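PDB 4LMO: telomerase reverse transcriptase from Takifugu rubripes, which serves as the catalytic subunit of telomerase, extending chromosome ends by copying an RNA template, and is represented here by its RNA-binding domain. Local coordinates for residues 173-178 against 192-197; 179-184 against 198-203. All blocks are in the same frame, centred on the assembly; numbering follows the deposited sequence.

Contact 1 of 2, residues 173-178 against 192-197; sequences IKVNNC and SELSYR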
loop_
_atom_site.group_PDB
_atom_site.type_symbol
_atom_site.label_atom_id
_atom_site.label_comp_id
_atom_site.label_asym_id
_atom_site.label_seq_id
_atom_site.Cartn_x
_atom_site.Cartn_y
_atom_site.Cartn_z
ATOM N N ILE A 173 -0.532 -11.642 -17.278
ATOM C CA ILE A 173 -0.595 -10.196 -17.481
ATOM C C ILE A 173 -0.062 -9.898 -18.880
ATOM O O ILE A 173 0.980 -10.425 -19.280
ATOM C CB ILE A 173 0.214 -9.418 -16.410
ATOM C CG1 ILE A 173 -0.442 -9.541 -15.023
ATOM C CG2 ILE A 173 0.405 -7.956 -16.807
ATOM C CD1 ILE A 173 -1.718 -8.742 -14.824
ATOM N N LYS A 174 -0.798 -9.085 -19.632
ATOM C CA LYS A 174 -0.372 -8.677 -20.961
ATOM C C LYS A 174 0.500 -7.431 -20.850
ATOM O O LYS A 174 -0.007 -6.315 -20.708
ATOM C CB LYS A 174 -1.578 -8.421 -21.868
ATOM C CG LYS A 174 -2.427 -9.648 -22.169
ATOM C CD LYS A 174 -3.735 -9.251 -22.839
ATOM C CE LYS A 174 -4.673 -10.437 -23.009
ATOM N NZ LYS A 174 -4.341 -11.264 -24.202
ATOM N N VAL A 175 1.814 -7.640 -20.908
ATOM C CA VAL A 175 2.805 -6.570 -20.752
ATOM C C VAL A 175 2.597 -5.435 -21.760
ATOM O O VAL A 175 2.658 -4.253 -21.401
ATOM C CB VAL A 175 4.250 -7.124 -20.851
ATOM C CG1 VAL A 175 5.284 -6.008 -20.774
ATOM C CG2 VAL A 175 4.505 -8.148 -19.752
ATOM N N ASN A 176 2.323 -5.803 -23.009
ATOM C CA ASN A 176 2.223 -4.835 -24.100
ATOM C C ASN A 176 0.965 -3.960 -24.089
ATOM O O ASN A 176 0.885 -2.986 -24.840
ATOM C CB ASN A 176 2.426 -5.522 -25.454
ATOM C CG ASN A 176 3.864 -5.980 -25.668
ATOM O OD1 ASN A 176 4.803 -5.441 -25.073
ATOM N ND2 ASN A 176 4.043 -6.974 -26.530
ATOM N N ASN A 177 -0.004 -4.301 -23.237
ATOM C CA ASN A 177 -1.165 -3.445 -22.996
ATOM C C ASN A 177 -0.769 -2.113 -22.362
ATOM O O ASN A 177 -1.455 -1.105 -22.530
ATOM C CB ASN A 177 -2.188 -4.149 -22.098
ATOM C CG ASN A 177 -2.949 -5.253 -22.817
ATOM O OD1 ASN A 177 -2.775 -5.477 -24.014
ATOM N ND2 ASN A 177 -3.800 -5.952 -22.077
ATOM N N CYS A 178 0.345 -2.122 -21.635
ATOM C CA CYS A 178 0.836 -0.942 -20.940
ATOM C C CYS A 178 1.705 -0.093 -21.861
ATOM O O CYS A 178 2.887 -0.393 -22.070
ATOM C CB CYS A 178 1.625 -1.352 -19.694
ATOM S SG CYS A 178 0.805 -2.585 -18.660
ATOM N N SER A 192 14.766 -8.421 -26.172
ATOM C CA SER A 192 15.422 -7.619 -25.133
ATOM C C SER A 192 14.567 -6.437 -24.677
ATOM O O SER A 192 14.617 -6.040 -23.512
ATOM C CB SER A 192 16.791 -7.128 -25.608
ATOM O OG SER A 192 16.661 -6.092 -26.565
ATOM N N GLU A 193 13.795 -5.879 -25.606
ATOM C CA GLU A 193 12.856 -4.808 -25.296
ATOM C C GLU A 193 11.664 -5.336 -24.498
ATOM O O GLU A 193 11.253 -4.717 -23.513
ATOM C CB GLU A 193 12.394 -4.100 -26.579
ATOM C CG GLU A 193 11.330 -3.023 -26.385
ATOM C CD GLU A 193 11.791 -1.842 -25.542
ATOM O OE1 GLU A 193 13.001 -1.734 -25.238
ATOM O OE2 GLU A 193 10.935 -1.007 -25.183
ATOM N N LEU A 194 11.119 -6.476 -24.924
ATOM C CA LEU A 194 10.029 -7.129 -24.198
ATOM C C LEU A 194 10.462 -7.504 -22.780
ATOM O O LEU A 194 9.713 -7.302 -21.825
ATOM C CB LEU A 194 9.522 -8.364 -24.953
ATOM C CG LEU A 194 8.401 -9.200 -24.315
ATOM C CD1 LEU A 194 7.151 -8.373 -24.040
ATOM C CD2 LEU A 194 8.064 -10.405 -25.180
ATOM N N SER A 195 11.676 -8.040 -22.666
ATOM C CA SER A 195 12.282 -8.401 -21.384
ATOM C C SER A 195 12.442 -7.190 -20.461
ATOM O O SER A 195 12.222 -7.288 -19.252
ATOM C CB SER A 195 13.636 -9.079 -21.618
ATOM O OG SER A 195 14.389 -9.178 -20.421
ATOM N N TYR A 196 12.825 -6.056 -21.038
ATOM C CA TYR A 196 12.993 -4.819 -20.281
ATOM C C TYR A 196 11.647 -4.207 -19.887
ATOM O O TYR A 196 11.513 -3.639 -18.800
ATOM C CB TYR A 196 13.836 -3.819 -21.074
ATOM C CG TYR A 196 14.293 -2.615 -20.280
ATOM C CD1 TYR A 196 14.992 -2.767 -19.079
ATOM C CD2 TYR A 196 14.046 -1.321 -20.740
ATOM C CE1 TYR A 196 15.415 -1.663 -18.353
ATOM C CE2 TYR A 196 14.469 -0.213 -20.022
ATOM C CZ TYR A 196 15.150 -0.388 -18.832
ATOM O OH TYR A 196 15.568 0.712 -18.122
ATOM N N ARG A 197 10.662 -4.329 -20.775
ATOM C CA ARG A 197 9.287 -3.921 -20.481
ATOM C C ARG A 197 8.691 -4.761 -19.346
ATOM O O ARG A 197 8.036 -4.224 -18.450
ATOM C CB ARG A 197 8.422 -3.974 -21.751
ATOM C CG ARG A 197 8.205 -2.606 -22.386
ATOM C CD ARG A 197 8.479 -2.563 -23.885
ATOM N NE ARG A 197 7.342 -2.972 -24.710
ATOM C CZ ARG A 197 7.131 -2.573 -25.965
ATOM N NH1 ARG A 197 7.965 -1.729 -26.559
ATOM N NH2 ARG A 197 6.067 -3.010 -26.626
#

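Contact 2 of 2, residues 179-184 against 198-203; sequences DWLKIS and TQILGQ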
loop_
_atom_site.group_PDB
_atom_site.type_symbol
_atom_site.label_atom_id
_atom_site.label_comp_id
_atom_site.label_asym_id
_atom_site.label_seq_id
_atom_site.Cartn_x
_atom_site.Cartn_y
_atom_site.Cartn_z
ATOM N N ASP A 179 1.108 0.965 -22.409
ATOM C CA ASP A 179 1.806 1.904 -23.289
ATOM C C ASP A 179 2.889 2.685 -22.547
ATOM O O ASP A 179 3.911 3.053 -23.136
ATOM C CB ASP A 179 0.815 2.893 -23.920
ATOM C CG ASP A 179 0.087 2.321 -25.132
ATOM O OD1 ASP A 179 0.066 1.086 -25.321
ATOM O OD2 ASP A 179 -0.477 3.125 -25.904
ATOM N N TRP A 180 2.660 2.924 -21.256
ATOM C CA TRP A 180 3.548 3.747 -20.431
ATOM C C TRP A 180 4.918 3.151 -20.221
ATOM O O TRP A 180 5.820 3.826 -19.718
ATOM C CB TRP A 180 2.889 4.070 -19.094
ATOM C CG TRP A 180 2.697 2.876 -18.185
ATOM C CD1 TRP A 180 1.619 1.998 -18.152
ATOM C CD2 TRP A 180 3.606 2.400 -17.133
ATOM N NE1 TRP A 180 1.795 1.042 -17.186
ATOM C CE2 TRP A 180 2.962 1.223 -16.539
ATOM C CE3 TRP A 180 4.843 2.812 -16.645
ATOM C CZ2 TRP A 180 3.548 0.510 -15.502
ATOM C CZ3 TRP A 180 5.424 2.083 -15.597
ATOM C CH2 TRP A 180 4.790 0.961 -15.042
ATOM N N LEU A 181 5.081 1.886 -20.605
ATOM C CA LEU A 181 6.367 1.198 -20.521
ATOM C C LEU A 181 7.235 1.470 -21.746
ATOM O O LEU A 181 8.452 1.266 -21.712
ATOM C CB LEU A 181 6.156 -0.316 -20.403
ATOM C CG LEU A 181 5.445 -0.925 -19.193
ATOM C CD1 LEU A 181 5.175 -2.403 -19.439
ATOM C CD2 LEU A 181 6.263 -0.739 -17.924
ATOM N N LYS A 182 6.600 1.932 -22.820
ATOM C CA LYS A 182 7.217 1.974 -24.145
ATOM C C LYS A 182 7.854 3.315 -24.498
ATOM O O LYS A 182 7.411 4.367 -24.038
ATOM C CB LYS A 182 6.180 1.620 -25.217
ATOM C CG LYS A 182 5.381 0.357 -24.944
ATOM C CD LYS A 182 4.223 0.226 -25.919
ATOM C CE LYS A 182 3.391 -1.008 -25.616
ATOM N NZ LYS A 182 2.071 -0.980 -26.304
ATOM N N ILE A 183 8.894 3.257 -25.326
ATOM C CA ILE A 183 9.468 4.447 -25.961
ATOM C C ILE A 183 9.157 4.496 -27.458
ATOM O O ILE A 183 9.469 5.480 -28.132
ATOM C CB ILE A 183 10.998 4.560 -25.751
ATOM C CG1 ILE A 183 11.680 3.183 -25.765
ATOM C CG2 ILE A 183 11.305 5.304 -24.463
ATOM C CD1 ILE A 183 12.135 2.721 -27.136
ATOM N N SER A 184 8.539 3.434 -27.968
ATOM C CA SER A 184 8.253 3.312 -29.393
ATOM C C SER A 184 7.119 2.329 -29.655
ATOM O O SER A 184 7.067 1.255 -29.053
ATOM C CB SER A 184 9.510 2.864 -30.147
ATOM O OG SER A 184 9.337 2.974 -31.549
ATOM N N THR A 198 8.958 -6.068 -19.377
ATOM C CA THR A 198 8.528 -7.001 -18.331
ATOM C C THR A 198 9.197 -6.675 -16.986
ATOM O O THR A 198 8.552 -6.725 -15.933
ATOM C CB THR A 198 8.830 -8.467 -18.729
ATOM O OG1 THR A 198 8.367 -8.713 -20.063
ATOM C CG2 THR A 198 8.150 -9.447 -17.785
ATOM N N GLN A 199 10.486 -6.342 -17.041
ATOM C CA GLN A 199 11.276 -5.962 -15.869
ATOM C C GLN A 199 10.693 -4.735 -15.153
ATOM O O GLN A 199 10.532 -4.746 -13.929
ATOM C CB GLN A 199 12.729 -5.709 -16.290
ATOM C CG GLN A 199 13.686 -5.333 -15.167
ATOM C CD GLN A 199 15.097 -5.082 -15.673
ATOM O OE1 GLN A 199 15.733 -5.973 -16.242
ATOM N NE2 GLN A 199 15.595 -3.867 -15.465
ATOM N N ILE A 200 10.376 -3.692 -15.922
ATOM C CA ILE A 200 9.812 -2.460 -15.362
ATOM C C ILE A 200 8.435 -2.722 -14.749
ATOM O O ILE A 200 8.172 -2.315 -13.614
ATOM C CB ILE A 200 9.722 -1.322 -16.409
ATOM C CG1 ILE A 200 11.105 -0.980 -16.966
ATOM C CG2 ILE A 200 9.109 -0.072 -15.794
ATOM C CD1 ILE A 200 11.072 -0.214 -18.271
ATOM N N LEU A 201 7.571 -3.409 -15.494
ATOM C CA LEU A 201 6.226 -3.730 -15.020
ATOM C C LEU A 201 6.257 -4.624 -13.782
ATOM O O LEU A 201 5.409 -4.492 -12.895
ATOM C CB LEU A 201 5.392 -4.382 -16.129
ATOM C CG LEU A 201 3.919 -4.687 -15.812
ATOM C CD1 LEU A 201 3.093 -3.416 -15.663
ATOM C CD2 LEU A 201 3.321 -5.587 -16.878
ATOM N N GLY A 202 7.230 -5.531 -13.733
ATOM C CA GLY A 202 7.464 -6.348 -12.549
ATOM C C GLY A 202 7.685 -5.475 -11.330
ATOM O O GLY A 202 6.992 -5.626 -10.322
ATOM N N GLN A 203 8.635 -4.547 -11.431
ATOM C CA GLN A 203 8.932 -3.604 -10.351
ATOM C C GLN A 203 7.686 -2.876 -9.851
ATOM O O GLN A 203 7.487 -2.737 -8.646
ATOM C CB GLN A 203 9.951 -2.564 -10.806
ATOM C CG GLN A 203 11.397 -3.023 -10.814
ATOM C CD GLN A 203 12.314 -1.969 -11.407
ATOM O OE1 GLN A 203 12.193 -1.612 -12.581
ATOM N NE2 GLN A 203 13.231 -1.458 -10.595
#

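Contact 1 of 2, residues 173-178 against 192-197
In the mostly helical telomerase RNA-binding domain, the loop leading to helix 191-220 makes a short 3-10 turn, 175-177, that rests on the first turns of that helix. Arg197, a buried residue, meets both Val175 and Asn176. Its CB lies 3.9 Å from CG1 of Val175, the methyl set anti to its own backbone N (chi1 177°) and so directed at the helix. Beyond CB the arginine chain bends at chi2 and again at chi3, which carries the guanidinium round to Asn176. There NH2 donates to OD1 of Asn176 over 3.1 Å, with an N-H...O angle of 156°. NE lies 3.6 Å from the same oxygen, and NH1, the remaining nitrogen, makes a weak hydrogen bond, part of a salt bridge, to OE2 of Glu193, one turn earlier in the helix. Glu193 is also paired with Arg68, so the carboxylate is shared between two arginines. An alanine in place of Arg197 would remove the donor to Asn176 and would probably loosen the turn from the helix, while Glu193 would also lose one of its two arginine partners. Both segments fall largely within a region thought, by similarity, to interact with the RNA template. Leu194 comes alongside, its CD1 3.9 Å from Asn176 OD1. That oxygen lies near the guanidinium plane, whereas NH2 stands above the amide plane of Asn176, the two planes being 78° apart.

Contact 2 of 2, residues 179-184 against 198-203
Residues 179-181 form a short 3-10 turn, closed by the backbone bond from Lys182 N to Asp179 O, and it packs against the regular helical backbone of 198-203. The closest CA atoms are those of Leu181 and Ile200, 7.2 Å apart. This is loop-on-helix packing in the RNA-binding domain, well away from the centre of the chain though its touching residues are buried: the connection that precedes helix 191-220 turns back and lays its apolar residues on the helix, with no hydrogen bond between the two segments. Leu181 is the central side chain. Its CG is anti to the carbonyl carbon (chi1 -64°), and its two methyls divide the helix surface between them. CD2 reaches CG2 of Ile200 at 3.6 Å, the two side chains running antiparallel alongside one another, while CD1 meets CB of Leu201 at 3.9 Å, where the two chains lie roughly perpendicular. Trp180 adds a second layer. Its chi1 of 67° puts CG in the crowded position between backbone N and carbonyl carbon, and this folds the indole back beside Leu181, whose CD2 sits 3.6 Å above one ring face, displaced toward the rim. The benzo end of the indole continues to the helix, approaching CG2 of Ile200 obliquely through CZ3. Farther round, Phe204 meets the indole edge-to-face, Phe48 touches both Trp180 and Ile200, and the indole NE1 is bonded to the carbonyl oxygen of Leu138, so the buried N-H has a partner and the rotation of the ring is fixed. Leu201, with CG anti to its backbone N (chi1 -176°), crosses the tryptophan nearly at right angles and brings CD1 to 4.0 Å from CZ2.

The centres of contacts 1 and 2 are about 6 Å apart, and both lie on helix 191-220, in consecutive portions of it. Along the chain the segments alternate: 173-178 and 179-184 come first, in one continuous loop, followed by 192-197 and 198-203, so the loop advances along the helix in the same order. The contacts also touch directly, with Lys182 NZ 2.8 Å from Asn176 O in a probable hydrogen bond and Leu181 packing on Val175 and Arg197. Contact 1 is the more exposed; the four touching residues of contact 2 are all buried. Together they anchor to one helix a loop that, by similarity, belongs to a template-RNA-interacting region.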